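PDB 4PCG: VP1 from Polyomavirus HPyV6, which is the major capsid protein, forming jelly-roll pentamers that probably build the icosahedral shell and take part in attachment to host cells. Local coordinates for residues N134-P137 against E138-N141. Residues are numbered along the deposited sequence; the frame is centred on the assembly and turned at random.
Sequences NPDP and ERMN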
loop_
_atom_site.group_PDB
_atom_site.type_symbol
_atom_site.label_atom_id
_atom_site.label_comp_id
_atom_site.label_asym_id
_atom_site.label_seq_id
_atom_site.Cartn_x
_atom_site.Cartn_y
_atom_site.Cartn_z
ATOM N N ASN B 134 21.619 -14.566 -16.661
ATOM C CA ASN B 134 21.071 -15.880 -16.307
ATOM C C ASN B 134 21.087 -15.988 -14.795
ATOM O O ASN B 134 22.147 -15.930 -14.194
ATOM C CB ASN B 134 21.904 -16.992 -16.941
ATOM C CG ASN B 134 21.293 -18.361 -16.725
ATOM O OD1 ASN B 134 20.689 -18.626 -15.685
ATOM N ND2 ASN B 134 21.443 -19.238 -17.706
ATOM N N PRO B 135 19.897 -16.103 -14.172
ATOM C CA PRO B 135 19.816 -16.079 -12.717
ATOM C C PRO B 135 20.360 -17.329 -12.031
ATOM O O PRO B 135 20.605 -17.299 -10.824
ATOM C CB PRO B 135 18.322 -15.951 -12.439
ATOM C CG PRO B 135 17.626 -16.366 -13.674
ATOM C CD PRO B 135 18.576 -16.147 -14.820
ATOM N N ASP B 136 20.526 -18.423 -12.776
ATOM C CA ASP B 136 20.966 -19.698 -12.171
ATOM C C ASP B 136 21.761 -20.449 -13.231
ATOM O O ASP B 136 21.301 -21.449 -13.751
ATOM C CB ASP B 136 19.748 -20.506 -11.727
ATOM C CG ASP B 136 20.085 -21.607 -10.706
ATOM O OD1 ASP B 136 21.255 -21.722 -10.300
ATOM O OD2 ASP B 136 19.153 -22.335 -10.305
ATOM N N PRO B 137 22.943 -19.941 -13.588
ATOM C CA PRO B 137 23.578 -20.422 -14.815
ATOM C C PRO B 137 24.117 -21.866 -14.727
ATOM O O PRO B 137 24.380 -22.470 -15.751
ATOM C CB PRO B 137 24.711 -19.418 -15.035
ATOM C CG PRO B 137 25.040 -18.944 -13.669
ATOM C CD PRO B 137 23.716 -18.862 -12.965
ATOM N N GLU B 138 24.238 -22.418 -13.532
ATOM C CA GLU B 138 24.643 -23.821 -13.402
ATOM C C GLU B 138 23.519 -24.768 -13.828
ATOM O O GLU B 138 23.786 -25.895 -14.235
ATOM C CB GLU B 138 25.088 -24.131 -11.971
ATOM C CG GLU B 138 26.300 -23.324 -11.528
ATOM C CD GLU B 138 27.153 -24.048 -10.503
ATOM O OE1 GLU B 138 26.589 -24.639 -9.557
ATOM O OE2 GLU B 138 28.393 -24.027 -10.647
ATOM N N ARG B 139 22.274 -24.309 -13.745
ATOM C CA ARG B 139 21.114 -25.143 -14.015
ATOM C C ARG B 139 20.188 -24.651 -15.102
ATOM O O ARG B 139 19.425 -25.438 -15.623
ATOM C CB ARG B 139 20.259 -25.286 -12.762
ATOM C CG ARG B 139 20.672 -26.372 -11.799
ATOM C CD ARG B 139 19.972 -26.172 -10.458
ATOM N NE ARG B 139 20.487 -24.964 -9.820
ATOM C CZ ARG B 139 21.609 -24.898 -9.111
ATOM N NH1 ARG B 139 22.332 -25.978 -8.875
ATOM N NH2 ARG B 139 22.000 -23.742 -8.601
ATOM N N MET B 140 20.164 -23.356 -15.397
ATOM C CA MET B 140 19.122 -22.850 -16.280
ATOM C C MET B 140 19.673 -22.572 -17.664
ATOM O O MET B 140 20.778 -22.063 -17.792
ATOM C CB MET B 140 18.484 -21.582 -15.713
ATOM C CG MET B 140 17.053 -21.398 -16.167
ATOM S SD MET B 140 16.398 -19.777 -15.778
ATOM C CE MET B 140 17.034 -18.823 -17.140
ATOM N N ASN B 141 18.886 -22.907 -18.682
ATOM C CA ASN B 141 19.229 -22.659 -20.067
ATOM C C ASN B 141 18.198 -21.734 -20.690
ATOM O O ASN B 141 17.073 -21.605 -20.199
ATOM C CB ASN B 141 19.294 -23.994 -20.828
ATOM C CG ASN B 141 20.287 -24.955 -20.202
ATOM O OD1 ASN B 141 21.482 -24.700 -20.212
ATOM N ND2 ASN B 141 19.788 -26.051 -19.622
#
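The carbonyl oxygen of Asp-136 accepts two backbone bonds, from Arg-139 N at 3.0 Å and, almost head-on to the carbonyl, from Met-140 N at 2.8 Å, which draws the chain into a tight reversal in the loop that joins strand 129-132 to strand 141-142 of the jelly-roll VP1 subunit. Proline fits at 137 because its ring already fixes phi near the -71° found here and the turn asks no N-H of it. With CG anti to the backbone N (chi1 -162°), the Asp-136 carboxylate reaches the guanidinium of Arg-139, which grips it side-on: NE meets OD2 at 3.0 Å, almost straight and in the guanidinium plane, while NH2 reaches OD1 at 2.7 Å by a more bent bond. The two flat groups are turned 53° apart. In the pentamer, Arg-139 also makes a cation-pi contact with Tyr-241 of a neighbouring subunit, so this ion pair sits at a subunit interface. Met-140 suits the buried side, its terminal methyl CE meeting CD of Pro-135 at 3.9 Å, the two side chains crossing at an angle, and its flexible thioether chain also touching Leu-53 and Ile-176. The Asn-134 side-chain amide bridges the loop: OD1 accepts from Asp-136 N, closing an Asx turn, and ND2 donates to Met-140 O at 2.9 Å. Met-140 O lies in the plane of the Asn-134 amide, while ND2 stands above the plane of the Met-140 carbonyl.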